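Local coordinates for protein phiAB6 tailspike (PDB 5JS4) that fragments the exopolysaccharide of the bacterium Acinetobacter baumannii, working as a trimeric, beta-helical phage tailspike, at residues Lys631-Tyr637 and Leu705-Phe711; Phe606-Met610 and Val713-Ser719; Asp198-Val204 and Met215-Val221. All coordinates share one frame; numbering follows the deposited sequence.

In the fold
Interactions 1 and 2 lie in the C-terminal part of the chain, their centres about 22 Å apart, and both draw on strand 708-715. Interaction 3 belongs to a small N-terminal sheet on the other side of the chain's centre, about 134 Å from interaction 1 and about 116 Å from interaction 2, centre to centre. Of the three, interaction 2 is the buried one: apolar groups pack where other subunits meet, and the chain's terminal carboxylate is held among polar partners. Interaction 1 is partly buried, with a charged grip on a hairpin turn giving way inward to a T-shaped pair of aromatic rings. Interaction 3, also partly buried, is ordinary strand pairing with salt bridges, some between subunits.

Interaction 1 of 3, residues Lys631-Tyr637 and Leu705-Phe711; sequences KESTGVY and LVDPHRF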
loop_
_atom_site.group_PDB
_atom_site.type_symbol
_atom_site.label_atom_id
_atom_site.label_comp_id
_atom_site.label_asym_id
_atom_site.label_seq_id
_atom_site.Cartn_x
_atom_site.Cartn_y
_atom_site.Cartn_z
ATOM N N LYS A 631 17.378 41.309 -48.829
ATOM C CA LYS A 631 18.329 41.865 -49.771
ATOM C C LYS A 631 18.541 43.341 -49.460
ATOM O O LYS A 631 17.583 44.115 -49.394
ATOM C CB LYS A 631 17.829 41.694 -51.202
ATOM C CG LYS A 631 18.784 42.227 -52.255
ATOM C CD LYS A 631 18.224 42.039 -53.649
ATOM C CE LYS A 631 19.073 42.742 -54.689
ATOM N NZ LYS A 631 18.488 42.602 -56.050
ATOM N N GLU A 632 19.799 43.718 -49.260
ATOM C CA GLU A 632 20.177 45.115 -49.043
ATOM C C GLU A 632 20.490 45.811 -50.368
ATOM O O GLU A 632 20.044 46.933 -50.621
ATOM C CB GLU A 632 21.393 45.180 -48.117
ATOM C CG GLU A 632 21.944 46.579 -47.888
ATOM C CD GLU A 632 22.978 46.611 -46.783
ATOM O OE1 GLU A 632 22.588 46.528 -45.605
ATOM O OE2 GLU A 632 24.178 46.723 -47.091
ATOM N N SER A 633 21.281 45.142 -51.199
ATOM C CA SER A 633 21.667 45.645 -52.511
ATOM C C SER A 633 22.172 44.453 -53.321
ATOM O O SER A 633 22.173 43.334 -52.820
ATOM C CB SER A 633 22.749 46.721 -52.383
ATOM O OG SER A 633 23.943 46.196 -51.829
ATOM N N THR A 634 22.593 44.685 -54.560
ATOM C CA THR A 634 23.060 43.592 -55.413
ATOM C C THR A 634 24.140 42.788 -54.699
ATOM O O THR A 634 25.178 43.325 -54.319
ATOM C CB THR A 634 23.608 44.113 -56.752
ATOM O OG1 THR A 634 22.593 44.885 -57.406
ATOM C CG2 THR A 634 24.034 42.957 -57.656
ATOM N N GLY A 635 23.863 41.507 -54.491
ATOM C CA GLY A 635 24.816 40.597 -53.873
ATOM C C GLY A 635 25.013 40.737 -52.376
ATOM O O GLY A 635 25.841 40.030 -51.815
ATOM N N VAL A 636 24.255 41.615 -51.721
ATOM C CA VAL A 636 24.439 41.877 -50.294
ATOM C C VAL A 636 23.137 41.633 -49.544
ATOM O O VAL A 636 22.115 42.255 -49.841
ATOM C CB VAL A 636 24.908 43.321 -50.030
ATOM C CG1 VAL A 636 25.207 43.514 -48.547
ATOM C CG2 VAL A 636 26.132 43.651 -50.874
ATOM N N TYR A 637 23.191 40.721 -48.576
ATOM C CA TYR A 637 22.022 40.279 -47.827
ATOM C C TYR A 637 22.260 40.469 -46.345
ATOM O O TYR A 637 23.366 40.247 -45.871
ATOM C CB TYR A 637 21.735 38.805 -48.153
ATOM C CG TYR A 637 21.353 38.659 -49.600
ATOM C CD1 TYR A 637 22.322 38.667 -50.599
ATOM C CD2 TYR A 637 20.020 38.601 -49.981
ATOM C CE1 TYR A 637 21.977 38.592 -51.934
ATOM C CE2 TYR A 637 19.666 38.525 -51.312
ATOM C CZ TYR A 637 20.645 38.527 -52.285
ATOM O OH TYR A 637 20.300 38.455 -53.610
ATOM N N LEU A 705 29.490 41.175 -57.658
ATOM C CA LEU A 705 28.338 40.904 -56.803
ATOM C C LEU A 705 27.171 40.357 -57.628
ATOM O O LEU A 705 26.867 40.878 -58.703
ATOM C CB LEU A 705 27.931 42.168 -56.042
ATOM C CG LEU A 705 28.932 42.558 -54.947
ATOM C CD1 LEU A 705 28.783 44.022 -54.560
ATOM C CD2 LEU A 705 28.778 41.662 -53.727
ATOM N N VAL A 706 26.548 39.292 -57.122
ATOM C CA VAL A 706 25.440 38.610 -57.807
ATOM C C VAL A 706 24.360 38.221 -56.809
ATOM O O VAL A 706 24.646 38.003 -55.639
ATOM C CB VAL A 706 25.890 37.324 -58.538
ATOM C CG1 VAL A 706 26.777 37.657 -59.721
ATOM C CG2 VAL A 706 26.571 36.344 -57.589
ATOM N N ASP A 707 23.124 38.107 -57.294
ATOM C CA ASP A 707 21.973 37.796 -56.451
ATOM C C ASP A 707 21.471 36.372 -56.652
ATOM O O ASP A 707 20.867 36.072 -57.679
ATOM C CB ASP A 707 20.830 38.768 -56.759
ATOM C CG ASP A 707 21.117 40.162 -56.272
ATOM O OD1 ASP A 707 21.466 40.303 -55.083
ATOM O OD2 ASP A 707 20.995 41.117 -57.070
ATOM N N PRO A 708 21.686 35.492 -55.660
ATOM C CA PRO A 708 21.016 34.198 -55.739
ATOM C C PRO A 708 19.503 34.361 -55.655
ATOM O O PRO A 708 19.012 35.356 -55.116
ATOM C CB PRO A 708 21.534 33.444 -54.505
ATOM C CG PRO A 708 22.783 34.153 -54.104
ATOM C CD PRO A 708 22.550 35.589 -54.470
ATOM N N HIS A 709 18.775 33.404 -56.207
ATOM C CA HIS A 709 17.329 33.356 -56.038
ATOM C C HIS A 709 16.975 32.857 -54.641
ATOM O O HIS A 709 16.028 33.331 -54.017
ATOM C CB HIS A 709 16.717 32.431 -57.079
ATOM C CG HIS A 709 15.261 32.664 -57.303
ATOM N ND1 HIS A 709 14.289 32.193 -56.454
ATOM C CD2 HIS A 709 14.615 33.324 -58.292
ATOM C CE1 HIS A 709 13.102 32.550 -56.913
ATOM N NE2 HIS A 709 13.273 33.234 -58.026
ATOM N N ARG A 710 17.756 31.895 -54.151
ATOM C CA ARG A 710 17.482 31.245 -52.878
ATOM C C ARG A 710 18.790 30.730 -52.294
ATOM O O ARG A 710 19.643 30.234 -53.023
ATOM C CB ARG A 710 16.484 30.094 -53.081
ATOM C CG ARG A 710 16.228 29.208 -51.869
ATOM C CD ARG A 710 15.115 28.206 -52.149
ATOM N NE ARG A 710 14.910 27.272 -51.042
ATOM C CZ ARG A 710 13.800 27.140 -50.316
ATOM N NH1 ARG A 710 12.718 27.884 -50.543
ATOM N NH2 ARG A 710 13.764 26.242 -49.341
ATOM N N PHE A 711 18.951 30.884 -50.986
ATOM C CA PHE A 711 20.088 30.297 -50.282
ATOM C C PHE A 711 19.790 30.148 -48.798
ATOM O O PHE A 711 18.955 30.855 -48.239
ATOM C CB PHE A 711 21.375 31.112 -50.499
ATOM C CG PHE A 711 21.366 32.474 -49.851
ATOM C CD1 PHE A 711 20.856 33.569 -50.527
ATOM C CD2 PHE A 711 21.891 32.665 -48.574
ATOM C CE1 PHE A 711 20.853 34.827 -49.943
ATOM C CE2 PHE A 711 21.890 33.919 -47.988
ATOM C CZ PHE A 711 21.372 35.000 -48.674
HETATM O O HOH W 1 17.824 37.957 -54.589
#
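D707 pushes its carboxylate into the hollow between the hairpin turn at S633-V636 and the side chains of K631 and Y637. OD1 takes G635 N at 2.7 Å, a nearly straight bond (170°) from above the carboxylate plane; Y637 OH lies 2.6 Å from D707 OD1, a weak and unsettled bond. OD2 serves K631, whose extended chain, CG anti to the backbone N (chi1 -179°), brings NZ to 3.1 Å from D707 OD2, a salt bridge whose hydrogen bond is weak, while T634 CG2 flanks that oxygen at 3.6 Å. G635, third residue of a type II turn, presents no side chain, and V706 O comes down to 3.1 Å from its CA in a CA-H...O contact. L705 rests its CB against T634 O (3.4 Å). On the inner side P708 CD slides past the hydroxyl end of Y637, and a water bridges Y637 OH and P708 O. Beyond it the edge of F711 wedges against a face of Y637, F711 CZ lying 3.8 Å from Y637 CG with the ring planes 81° apart. This T-shaped pair, enlarged by Y614 and W698, joins the sheet of strands 636-641 and 690-699 to that of strands 602-615 and 708-715, consistent with the aromatic interior of a beta-sandwich, while the carboxylate clasps the type II turn beside a classic beta bulge, where E632 and S633 both face V636.

Interaction 2 of 3, residues Phe606-Met610 and Val713-Ser719; sequences FYAPM and VAFTATS
The ring of F715 carries M610 on one face: CB of the methionine lies over it, and M610 SD sits 5.0 Å from the centroid of the F715 ring, oblique to the ring normal, in a Met-aromatic contact. The bend at the end of the methionine chain (chi3 -81°) turns CE back to meet F715 CE2 at 3.6 Å, and the same methyl touches A717 CB. The other flat group, Y607, meets the C-terminus at its edge. Its OH donates a very short hydrogen bond, 2.5 Å, to S719 O, which lies near the ring plane, while T716 CG2 approaches CD2 obliquely.

P609 lies against the other strand, its CB 4.0 Å from T716 CG2 and close to F715 O. The backbones pair at M610 and F715, an antiparallel hydrogen-bonded pair. F715 N gives M610 O a bond of 2.9 Å, but the return bond from M610 N to F715 O is weak and bent (129°). A714 CA adds a CA-H...O contact to M610 O at 3.2 Å. Past the pair the chain curls, and T716 OG1 ties the curl by donating to T718 O at 2.7 Å.

H653 binds S719 O and K592 pairs with OXT, a setting that should steady the carboxylate's negative charge. In the sheet, strand 708-715 runs between 602-615 and 654-661, with 591-597 on the far side of 602-615; M611 of the third subunit packs on Y607 and T716, and A605 of the second packs on M610.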
loop_
_atom_site.group_PDB
_atom_site.type_symbol
_atom_site.label_atom_id
_atom_site.label_comp_id
_atom_site.label_asym_id
_atom_site.label_seq_id
_atom_site.Cartn_x
_atom_site.Cartn_y
_atom_site.Cartn_z
ATOM N N PHE A 606 28.179 19.170 -29.302
ATOM C CA PHE A 606 27.484 18.913 -30.544
ATOM C C PHE A 606 26.374 19.958 -30.642
ATOM O O PHE A 606 25.775 20.316 -29.625
ATOM C CB PHE A 606 26.903 17.505 -30.510
ATOM C CG PHE A 606 27.916 16.442 -30.167
ATOM C CD1 PHE A 606 28.937 16.138 -31.050
ATOM C CD2 PHE A 606 27.851 15.757 -28.959
ATOM C CE1 PHE A 606 29.879 15.170 -30.738
ATOM C CE2 PHE A 606 28.784 14.779 -28.646
ATOM C CZ PHE A 606 29.796 14.490 -29.539
ATOM N N TYR A 607 26.097 20.418 -31.862
ATOM C CA TYR A 607 25.255 21.601 -32.097
ATOM C C TYR A 607 24.080 21.314 -33.019
ATOM O O TYR A 607 24.235 20.632 -34.032
ATOM C CB TYR A 607 26.088 22.719 -32.734
ATOM C CG TYR A 607 27.180 23.231 -31.837
ATOM C CD1 TYR A 607 28.322 22.474 -31.601
ATOM C CD2 TYR A 607 27.072 24.465 -31.215
ATOM C CE1 TYR A 607 29.324 22.931 -30.768
ATOM C CE2 TYR A 607 28.075 24.933 -30.381
ATOM C CZ TYR A 607 29.197 24.154 -30.163
ATOM O OH TYR A 607 30.202 24.587 -29.327
ATOM N N ALA A 608 22.921 21.871 -32.673
ATOM C CA ALA A 608 21.780 21.936 -33.584
ATOM C C ALA A 608 21.565 23.414 -33.913
ATOM O O ALA A 608 20.929 24.125 -33.144
ATOM C CB ALA A 608 20.538 21.331 -32.944
ATOM N N PRO A 609 22.123 23.891 -35.038
ATOM C CA PRO A 609 22.055 25.329 -35.320
ATOM C C PRO A 609 20.679 25.796 -35.765
ATOM O O PRO A 609 19.849 24.991 -36.185
ATOM C CB PRO A 609 23.048 25.504 -36.470
ATOM C CG PRO A 609 23.012 24.194 -37.179
ATOM C CD PRO A 609 22.842 23.162 -36.099
ATOM N N MET A 610 20.446 27.098 -35.671
ATOM C CA MET A 610 19.324 27.699 -36.372
ATOM C C MET A 610 19.621 27.647 -37.861
ATOM O O MET A 610 20.750 27.905 -38.284
ATOM C CB MET A 610 19.109 29.146 -35.936
ATOM C CG MET A 610 18.523 29.262 -34.544
ATOM S SD MET A 610 18.259 30.963 -34.013
ATOM C CE MET A 610 19.900 31.423 -33.472
ATOM N N VAL A 713 21.269 29.796 -44.725
ATOM C CA VAL A 713 22.324 30.013 -43.737
ATOM C C VAL A 713 22.045 29.154 -42.508
ATOM O O VAL A 713 20.895 28.831 -42.202
ATOM C CB VAL A 713 22.473 31.501 -43.328
ATOM C CG1 VAL A 713 22.645 32.377 -44.556
ATOM C CG2 VAL A 713 21.304 31.979 -42.483
ATOM N N ALA A 714 23.111 28.794 -41.801
ATOM C CA ALA A 714 23.003 28.103 -40.527
ATOM C C ALA A 714 23.915 28.825 -39.554
ATOM O O ALA A 714 25.055 29.134 -39.887
ATOM C CB ALA A 714 23.413 26.645 -40.662
ATOM N N PHE A 715 23.409 29.118 -38.365
ATOM C CA PHE A 715 24.217 29.820 -37.372
ATOM C C PHE A 715 23.782 29.497 -35.958
ATOM O O PHE A 715 22.674 28.999 -35.726
ATOM C CB PHE A 715 24.209 31.338 -37.625
ATOM C CG PHE A 715 22.873 32.002 -37.409
ATOM C CD1 PHE A 715 21.869 31.910 -38.363
ATOM C CD2 PHE A 715 22.637 32.764 -36.266
ATOM C CE1 PHE A 715 20.646 32.536 -38.173
ATOM C CE2 PHE A 715 21.418 33.395 -36.073
ATOM C CZ PHE A 715 20.422 33.280 -37.026
ATOM N N THR A 716 24.686 29.764 -35.017
ATOM C CA THR A 716 24.398 29.605 -33.601
ATOM C C THR A 716 24.497 30.958 -32.909
ATOM O O THR A 716 25.233 31.840 -33.357
ATOM C CB THR A 716 25.349 28.610 -32.920
ATOM O OG1 THR A 716 26.687 29.124 -32.925
ATOM C CG2 THR A 716 25.317 27.264 -33.626
ATOM N N ALA A 717 23.750 31.108 -31.820
ATOM C CA ALA A 717 23.732 32.358 -31.052
ATOM C C ALA A 717 24.735 32.332 -29.901
ATOM O O ALA A 717 24.932 33.345 -29.233
ATOM C CB ALA A 717 22.333 32.643 -30.535
ATOM N N THR A 718 25.362 31.181 -29.672
ATOM C CA THR A 718 26.468 31.071 -28.724
ATOM C C THR A 718 27.565 30.216 -29.329
ATOM O O THR A 718 27.353 29.532 -30.335
ATOM C CB THR A 718 26.058 30.431 -27.381
ATOM O OG1 THR A 718 25.858 29.020 -27.553
ATOM C CG2 THR A 718 24.803 31.074 -26.816
ATOM N N SER A 719 28.732 30.242 -28.698
ATOM C CA SER A 719 29.826 29.375 -29.093
ATOM C C SER A 719 29.540 27.935 -28.684
ATOM O O SER A 719 30.302 27.048 -29.070
ATOM C CB SER A 719 31.133 29.831 -28.450
ATOM O OG SER A 719 31.084 29.669 -27.043
ATOM O OXT SER A 719 28.573 27.631 -27.969
#

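Interaction 3 of 3, residues Asp198-Val204 and Met215-Val221; sequences DIVRSTV and MTGWVKV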
loop_
_atom_site.group_PDB
_atom_site.type_symbol
_atom_site.label_atom_id
_atom_site.label_comp_id
_atom_site.label_asym_id
_atom_site.label_seq_id
_atom_site.Cartn_x
_atom_site.Cartn_y
_atom_site.Cartn_z
ATOM N N ASP A 198 -41.385 -26.817 46.160
ATOM C CA ASP A 198 -40.171 -26.021 46.331
ATOM C C ASP A 198 -40.084 -25.509 47.767
ATOM O O ASP A 198 -41.084 -25.079 48.341
ATOM C CB ASP A 198 -40.160 -24.837 45.359
ATOM C CG ASP A 198 -40.127 -25.266 43.898
ATOM O OD1 ASP A 198 -39.981 -26.477 43.615
ATOM O OD2 ASP A 198 -40.242 -24.378 43.026
ATOM N N ILE A 199 -38.887 -25.558 48.346
ATOM C CA ILE A 199 -38.701 -25.130 49.730
ATOM C C ILE A 199 -38.553 -23.613 49.835
ATOM O O ILE A 199 -37.852 -22.983 49.041
ATOM C CB ILE A 199 -37.492 -25.829 50.391
ATOM C CG1 ILE A 199 -37.814 -27.311 50.604
ATOM C CG2 ILE A 199 -37.148 -25.175 51.725
ATOM C CD1 ILE A 199 -36.669 -28.126 51.172
ATOM N N VAL A 200 -39.227 -23.040 50.827
ATOM C CA VAL A 200 -39.063 -21.631 51.164
ATOM C C VAL A 200 -38.579 -21.505 52.602
ATOM O O VAL A 200 -38.866 -22.354 53.447
ATOM C CB VAL A 200 -40.356 -20.808 50.953
ATOM C CG1 VAL A 200 -40.650 -20.658 49.467
ATOM C CG2 VAL A 200 -41.547 -21.422 51.681
ATOM N N ARG A 201 -37.839 -20.432 52.852
ATOM C CA ARG A 201 -37.225 -20.150 54.137
ATOM C C ARG A 201 -37.772 -18.820 54.635
ATOM O O ARG A 201 -37.789 -17.845 53.889
ATOM C CB ARG A 201 -35.713 -20.067 53.939
ATOM C CG ARG A 201 -34.907 -19.461 55.071
ATOM C CD ARG A 201 -33.455 -19.392 54.637
ATOM N NE ARG A 201 -32.598 -18.721 55.604
ATOM C CZ ARG A 201 -31.267 -18.695 55.540
ATOM N NH1 ARG A 201 -30.623 -19.305 54.549
ATOM N NH2 ARG A 201 -30.574 -18.052 56.473
ATOM N N SER A 202 -38.220 -18.779 55.885
ATOM C CA SER A 202 -38.709 -17.532 56.465
ATOM C C SER A 202 -37.546 -16.600 56.780
ATOM O O SER A 202 -36.558 -17.012 57.387
ATOM C CB SER A 202 -39.505 -17.790 57.738
ATOM O OG SER A 202 -39.966 -16.560 58.276
ATOM N N THR A 203 -37.680 -15.343 56.368
ATOM C CA THR A 203 -36.660 -14.327 56.620
ATOM C C THR A 203 -37.071 -13.379 57.747
ATOM O O THR A 203 -36.340 -12.436 58.063
ATOM C CB THR A 203 -36.369 -13.512 55.346
ATOM O OG1 THR A 203 -37.561 -12.849 54.905
ATOM C CG2 THR A 203 -35.856 -14.420 54.234
ATOM N N VAL A 204 -38.231 -13.636 58.355
ATOM C CA VAL A 204 -38.750 -12.795 59.435
ATOM C C VAL A 204 -39.260 -13.631 60.606
ATOM O O VAL A 204 -39.638 -14.793 60.442
ATOM C CB VAL A 204 -39.884 -11.867 58.942
ATOM C CG1 VAL A 204 -39.361 -10.907 57.884
ATOM C CG2 VAL A 204 -41.063 -12.666 58.401
ATOM N N MET A 215 -45.196 -13.979 49.086
ATOM C CA MET A 215 -43.794 -14.315 49.365
ATOM C C MET A 215 -43.074 -13.288 50.243
ATOM O O MET A 215 -41.881 -13.433 50.515
ATOM C CB MET A 215 -43.018 -14.531 48.057
ATOM C CG MET A 215 -43.223 -15.908 47.439
ATOM S SD MET A 215 -42.565 -17.264 48.437
ATOM C CE MET A 215 -40.807 -16.929 48.387
ATOM N N THR A 216 -43.786 -12.257 50.696
ATOM C CA THR A 216 -43.224 -11.337 51.679
ATOM C C THR A 216 -42.832 -12.132 52.925
ATOM O O THR A 216 -43.644 -12.884 53.471
ATOM C CB THR A 216 -44.221 -10.233 52.079
ATOM O OG1 THR A 216 -44.790 -9.645 50.903
ATOM C CG2 THR A 216 -43.526 -9.147 52.896
ATOM N N GLY A 217 -41.584 -11.974 53.351
ATOM C CA GLY A 217 -41.067 -12.671 54.524
ATOM C C GLY A 217 -40.533 -14.066 54.239
ATOM O O GLY A 217 -40.156 -14.774 55.170
ATOM N N TRP A 218 -40.497 -14.454 52.963
ATOM C CA TRP A 218 -39.988 -15.762 52.539
ATOM C C TRP A 218 -39.013 -15.619 51.376
ATOM O O TRP A 218 -39.081 -14.657 50.615
ATOM C CB TRP A 218 -41.131 -16.663 52.074
ATOM C CG TRP A 218 -42.180 -16.962 53.096
ATOM C CD1 TRP A 218 -43.354 -16.292 53.285
ATOM C CD2 TRP A 218 -42.174 -18.033 54.047
ATOM N NE1 TRP A 218 -44.073 -16.872 54.299
ATOM C CE2 TRP A 218 -43.373 -17.943 54.785
ATOM C CE3 TRP A 218 -41.270 -19.059 54.350
ATOM C CZ2 TRP A 218 -43.689 -18.837 55.811
ATOM C CZ3 TRP A 218 -41.584 -19.946 55.367
ATOM C CH2 TRP A 218 -42.787 -19.829 56.085
ATOM N N VAL A 219 -38.117 -16.593 51.234
ATOM C CA VAL A 219 -37.272 -16.709 50.042
ATOM C C VAL A 219 -37.233 -18.161 49.576
ATOM O O VAL A 219 -37.299 -19.081 50.394
ATOM C CB VAL A 219 -35.826 -16.211 50.281
ATOM C CG1 VAL A 219 -35.806 -14.711 50.535
ATOM C CG2 VAL A 219 -35.159 -16.959 51.429
ATOM N N LYS A 220 -37.135 -18.360 48.263
ATOM C CA LYS A 220 -36.976 -19.697 47.689
ATOM C C LYS A 220 -35.516 -20.119 47.802
ATOM O O LYS A 220 -34.630 -19.434 47.292
ATOM C CB LYS A 220 -37.409 -19.716 46.224
ATOM C CG LYS A 220 -38.904 -19.523 46.016
ATOM C CD LYS A 220 -39.307 -19.691 44.554
ATOM C CE LYS A 220 -39.643 -21.136 44.199
ATOM N NZ LYS A 220 -38.464 -22.049 44.178
ATOM N N VAL A 221 -35.269 -21.249 48.457
ATOM C CA VAL A 221 -33.894 -21.674 48.741
ATOM C C VAL A 221 -33.161 -22.215 47.508
ATOM O O VAL A 221 -31.933 -22.244 47.488
ATOM C CB VAL A 221 -33.822 -22.710 49.889
ATOM C CG1 VAL A 221 -34.464 -22.147 51.152
ATOM C CG2 VAL A 221 -34.458 -24.037 49.488
HETATM O O HOH W 2 -36.773 -23.332 46.487
HETATM O O HOH W 3 -37.964 -12.348 52.210
#
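R201 and V219 face each other as an antiparallel hydrogen-bonded pair, with R201 N to V219 O at 2.9 Å and V219 N to R201 O at 3.0 Å. The ladder runs on at both ends: V221 N reaches I199 O, and T203 N reaches G217 O at 2.8 Å. Between these rungs V200 with K220 and S202 with W218 form non-hydrogen-bonded pairs, flanked by CA-H...O contacts such as V200 CA to V219 O.

Apolar contact divides between the two sides of the sheet. On one, S202 CB sits over the six-membered ring of W218, 4.2 Å from its centroid and 24° off the normal, and V200 CG2 reaches CE3 of the same ring at 3.6 Å; M215, bent at chi2 and chi3, curls its CE against V200 CG1. On the other side R201 CB packs on V221 CG1, and T203 CG2 lies against both methyls of V219. The two strands belong to a three-stranded antiparallel meander, 191-193, 199-202, 218-220, and a type II turn from M215 to W218, with G217 at its third position, leads into the last strand. W218 NE1 is held by S209 O.

Charged groups link the strands to each other and to other subunits. K220 folds back through chi3 (89°) and chi4 to bring NZ to D198 OD2, a 3.1 Å salt bridge entering from above the carboxylate plane. D198 OD1 forms a salt bridge with R201 of the second subunit, and R201 one with D198 of the third. One water donates to I199 O and accepts from K220 NZ, and another joins T203 OG1 to W218 O, weakly at the carbonyl.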